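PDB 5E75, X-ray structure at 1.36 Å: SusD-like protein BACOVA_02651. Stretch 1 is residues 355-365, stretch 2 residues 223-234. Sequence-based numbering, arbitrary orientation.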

# COMPACT_ATOMS: atom_id res chain seq x y z
N THR A 355 -3.29 -1.53 -9.16
CA THR A 355 -2.81 -1.05 -7.86
C THR A 355 -2.54 -2.26 -6.97
O THR A 355 -3.45 -2.99 -6.60
CB THR A 355 -3.84 -0.15 -7.16
OG1 THR A 355 -4.15 0.97 -8.00
CG2 THR A 355 -3.32 0.38 -5.83
N TYR A 356 -1.29 -2.52 -6.65
CA TYR A 356 -0.94 -3.65 -5.81
C TYR A 356 -1.58 -3.57 -4.43
O TYR A 356 -1.61 -2.50 -3.81
CB TYR A 356 0.57 -3.75 -5.63
CG TYR A 356 1.31 -4.25 -6.85
CD1 TYR A 356 1.17 -5.57 -7.27
CD2 TYR A 356 2.16 -3.43 -7.56
CE1 TYR A 356 1.83 -6.05 -8.37
CE2 TYR A 356 2.84 -3.91 -8.68
CZ TYR A 356 2.65 -5.23 -9.08
OH TYR A 356 3.30 -5.74 -10.17
N ILE A 357 -2.07 -4.71 -3.95
CA ILE A 357 -2.47 -4.89 -2.57
C ILE A 357 -1.45 -5.78 -1.86
O ILE A 357 -1.04 -5.48 -0.73
CB ILE A 357 -3.91 -5.46 -2.45
CG1 ILE A 357 -4.91 -4.43 -2.97
CG2 ILE A 357 -4.24 -5.86 -1.01
CD1 ILE A 357 -6.35 -4.96 -3.11
N LEU A 358 -1.03 -6.86 -2.52
CA LEU A 358 -0.00 -7.74 -1.99
C LEU A 358 0.94 -8.28 -3.07
O LEU A 358 0.48 -8.91 -4.03
CB LEU A 358 -0.63 -8.93 -1.25
CG LEU A 358 0.36 -9.89 -0.57
CD1 LEU A 358 1.03 -9.20 0.61
CD2 LEU A 358 -0.36 -11.16 -0.13
N ARG A 359 2.24 -8.04 -2.91
CA ARG A 359 3.26 -8.68 -3.73
C ARG A 359 3.97 -9.80 -2.96
O ARG A 359 4.10 -9.75 -1.73
CB ARG A 359 4.32 -7.65 -4.18
CG ARG A 359 3.83 -6.72 -5.24
CD ARG A 359 4.96 -6.03 -5.97
NE ARG A 359 5.62 -4.94 -5.27
CZ ARG A 359 6.87 -4.98 -4.80
NH1 ARG A 359 7.56 -6.11 -4.77
NH2 ARG A 359 7.41 -3.88 -4.31
N LEU A 360 4.51 -10.77 -3.69
CA LEU A 360 5.26 -11.86 -3.06
C LEU A 360 6.44 -11.34 -2.22
O LEU A 360 6.73 -11.91 -1.16
CB LEU A 360 5.73 -12.85 -4.13
CG LEU A 360 6.41 -14.12 -3.64
CD1 LEU A 360 5.47 -15.01 -2.86
CD2 LEU A 360 7.00 -14.85 -4.82
N ALA A 361 7.09 -10.26 -2.64
CA ALA A 361 8.21 -9.75 -1.86
C ALA A 361 7.78 -9.34 -0.45
O ALA A 361 8.57 -9.40 0.48
CB ALA A 361 8.86 -8.59 -2.54
N ASP A 362 6.54 -8.88 -0.31
CA ASP A 362 5.99 -8.54 1.01
C ASP A 362 5.96 -9.79 1.90
O ASP A 362 6.30 -9.75 3.08
CB ASP A 362 4.59 -7.96 0.80
CG ASP A 362 4.07 -7.16 1.96
OD1 ASP A 362 4.47 -7.38 3.11
OD2 ASP A 362 3.23 -6.27 1.69
N VAL A 363 5.52 -10.91 1.33
CA VAL A 363 5.46 -12.15 2.09
C VAL A 363 6.87 -12.58 2.48
O VAL A 363 7.08 -13.06 3.60
CB VAL A 363 4.69 -13.27 1.34
CG1 VAL A 363 4.49 -14.46 2.24
CG2 VAL A 363 3.34 -12.76 0.86
N TYR A 364 7.84 -12.40 1.58
CA TYR A 364 9.24 -12.72 1.91
C TYR A 364 9.71 -11.91 3.12
O TYR A 364 10.30 -12.45 4.06
CB TYR A 364 10.18 -12.43 0.72
CG TYR A 364 10.16 -13.44 -0.42
CD1 TYR A 364 9.13 -14.37 -0.56
CD2 TYR A 364 11.18 -13.47 -1.36
CE1 TYR A 364 9.14 -15.29 -1.60
CE2 TYR A 364 11.18 -14.38 -2.39
CZ TYR A 364 10.16 -15.29 -2.51
OH TYR A 364 10.24 -16.19 -3.55
N LEU A 365 9.47 -10.61 3.09
CA LEU A 365 9.92 -9.76 4.18
C LEU A 365 9.14 -9.99 5.47
O LEU A 365 9.69 -9.91 6.56
CB LEU A 365 9.88 -8.27 3.78
CG LEU A 365 10.83 -7.87 2.65
CD1 LEU A 365 10.61 -6.43 2.26
CD2 LEU A 365 12.26 -8.08 3.02
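Stretch 2 (223-234) GLDLMTNYEDLF

Stretch 2 packs on stretch 1 as an irregular, largely apolar contact, fastened by one direct hydrogen bond at one end and two bridging waters at the other, with 479 Å² buried in total over both sides.

Neither backbone pairs with the other. The nearest CA atoms, those of Leu-360 and Leu-226, are still 6.6 Å apart, and no hydrogen bond joins the two backbones; side chains of stretch 1 meet both side chains and main-chain atoms of stretch 2. Stretch 1 has strand geometry at 355-356 and 358-359, turns a corner at Ile-357, and enters a helix at Leu-360 with Arg-359 in the N-cap position. Stretch 2 leaves a preceding helix at Gly-223, whose phi of 78° favours glycine, and runs extended through Leu-224, Asp-225, Leu-226 and Met-227. From Tyr-230 to Leu-233 its phi/psi values are helical without the regular bonds. The order of contacts is reversed: the start of stretch 2 meets the helix, and its end meets the strand residues Tyr-356 and Arg-359. With so irregular a path, no crossing angle applies.

At the helix, Leu-226 has the largest covered area of stretch 2, 74 Å². Its CA-to-CB bond points sideways, but with chi1 m and chi2 t the end comes nearer: CD2 of Leu-226 lies 3.9 Å from CB of Ala-361 and 4.1 Å from CD2 of Leu-360. The same Leu-226 CD2 sits 4.2 Å from the centroid of the Tyr-364 ring, 26° off the normal, a CH-pi contact over the face. Leu-360 CD2 also reaches Leu-224 CB at 4.0 Å.

Here the polar link is indirect. Tyr-364 OH is 4.1 Å from Leu-224 O and 3.6 Å from Asp-225 OD1, and a water spans each gap. Water 1 accepts from Tyr-364 OH (2.7 Å to the water oxygen) and donates to Leu-224 O (2.8 Å); water 2 donates to both Tyr-364 OH and Asp-225 OD1, its oxygen 2.8 Å from each.

At the other end, Tyr-356 OH donates to Leu-233 O at 2.7 Å, with the carbonyl oxygen near the ring plane, at its edge. The Tyr-356 and Phe-234 rings meet obliquely, planes at 84° and CE2 of Tyr-356 3.8 Å from CE1 of Phe-234. Leu-233 CD1 lies over one face of the Arg-359 guanidinium, 3.7 Å from Arg-359 NH1, while Arg-359 NH2 approaches the edge of the Phe-234 ring, 4.0 Å from Phe-234 CZ. The guanidinium thus meets stretch 2 by packing alone, its nitrogens being hydrogen-bonded elsewhere in the structure.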

# COMPACT_ATOMS: atom_id res chain seq x y z
N GLY A 223 5.26 -22.08 -5.54
CA GLY A 223 5.79 -22.21 -6.88
C GLY A 223 5.94 -20.86 -7.58
O GLY A 223 6.29 -20.81 -8.76
N LEU A 224 5.68 -19.78 -6.84
CA LEU A 224 5.79 -18.43 -7.38
C LEU A 224 7.17 -17.88 -7.06
O LEU A 224 7.79 -18.26 -6.07
CB LEU A 224 4.72 -17.54 -6.74
CG LEU A 224 3.28 -18.01 -6.92
CD1 LEU A 224 2.34 -17.15 -6.09
CD2 LEU A 224 2.90 -17.98 -8.38
N ASP A 225 7.64 -16.98 -7.91
CA ASP A 225 8.92 -16.33 -7.66
C ASP A 225 8.81 -14.84 -7.88
O ASP A 225 7.87 -14.34 -8.49
CB ASP A 225 10.00 -16.92 -8.57
CG ASP A 225 11.42 -16.76 -8.00
OD1 ASP A 225 11.62 -16.23 -6.87
OD2 ASP A 225 12.36 -17.22 -8.69
N LEU A 226 9.78 -14.12 -7.35
CA LEU A 226 9.92 -12.69 -7.65
C LEU A 226 10.23 -12.46 -9.13
O LEU A 226 10.98 -13.23 -9.73
CB LEU A 226 11.05 -12.07 -6.84
CG LEU A 226 10.99 -12.27 -5.32
CD1 LEU A 226 12.15 -11.58 -4.70
CD2 LEU A 226 9.70 -11.72 -4.74
N MET A 227 9.65 -11.42 -9.72
CA MET A 227 10.08 -11.02 -11.06
C MET A 227 11.59 -10.73 -11.05
O MET A 227 12.13 -10.16 -10.09
CB MET A 227 9.33 -9.79 -11.57
CG MET A 227 7.84 -10.01 -11.81
SD MET A 227 7.14 -8.76 -12.93
CE MET A 227 7.61 -9.44 -14.52
N THR A 228 12.28 -11.11 -12.12
CA THR A 228 13.73 -10.93 -12.21
C THR A 228 14.14 -9.47 -12.09
O THR A 228 15.13 -9.13 -11.42
CB THR A 228 14.25 -11.51 -13.54
OG1 THR A 228 13.95 -12.92 -13.58
CG2 THR A 228 15.74 -11.30 -13.67
N ASN A 229 13.39 -8.59 -12.74
CA ASN A 229 13.70 -7.16 -12.74
C ASN A 229 12.63 -6.38 -12.01
O ASN A 229 11.47 -6.39 -12.41
CB ASN A 229 13.78 -6.66 -14.17
CG ASN A 229 14.77 -7.42 -15.00
OD1 ASN A 229 15.94 -7.53 -14.64
ND2 ASN A 229 14.31 -7.96 -16.13
N TYR A 230 13.03 -5.71 -10.94
CA TYR A 230 12.11 -4.91 -10.15
C TYR A 230 11.31 -3.95 -11.01
O TYR A 230 10.12 -3.79 -10.80
CB TYR A 230 12.93 -4.14 -9.12
CG TYR A 230 12.16 -3.28 -8.13
CD1 TYR A 230 11.64 -3.83 -6.97
CD2 TYR A 230 12.02 -1.92 -8.34
CE1 TYR A 230 10.96 -3.04 -6.05
CE2 TYR A 230 11.35 -1.11 -7.43
CZ TYR A 230 10.84 -1.67 -6.27
OH TYR A 230 10.20 -0.86 -5.36
N GLU A 231 11.94 -3.30 -11.99
CA GLU A 231 11.25 -2.32 -12.82
C GLU A 231 10.06 -2.91 -13.57
O GLU A 231 9.10 -2.20 -13.88
CB GLU A 231 12.21 -1.64 -13.82
CG GLU A 231 12.73 -2.58 -14.93
CD GLU A 231 13.55 -1.89 -16.00
OE1 GLU A 231 14.52 -1.20 -15.63
OE2 GLU A 231 13.23 -2.04 -17.21
N ASP A 232 10.13 -4.21 -13.86
CA ASP A 232 9.08 -4.86 -14.63
C ASP A 232 7.75 -4.94 -13.88
O ASP A 232 6.70 -5.04 -14.50
CB ASP A 232 9.50 -6.26 -15.07
CG ASP A 232 10.54 -6.24 -16.20
OD1 ASP A 232 10.72 -5.20 -16.85
OD2 ASP A 232 11.14 -7.29 -16.46
N LEU A 233 7.80 -4.88 -12.55
CA LEU A 233 6.59 -4.96 -11.74
C LEU A 233 5.64 -3.79 -12.00
O LEU A 233 4.45 -3.88 -11.75
CB LEU A 233 6.94 -4.94 -10.25
CG LEU A 233 7.61 -6.18 -9.68
CD1 LEU A 233 8.26 -5.85 -8.35
CD2 LEU A 233 6.61 -7.33 -9.56
N PHE A 234 6.18 -2.69 -12.52
CA PHE A 234 5.45 -1.42 -12.58
C PHE A 234 5.23 -0.97 -14.01
O PHE A 234 5.11 0.22 -14.29
CB PHE A 234 6.18 -0.39 -11.70
CG PHE A 234 6.55 -0.95 -10.37
CD1 PHE A 234 5.58 -1.17 -9.40
CD2 PHE A 234 7.85 -1.32 -10.10
CE1 PHE A 234 5.92 -1.74 -8.17
CE2 PHE A 234 8.19 -1.89 -8.87
CZ PHE A 234 7.23 -2.07 -7.92
O HOH W 1 8.31 -18.01 -3.36
O HOH W 2 12.67 -17.18 -4.48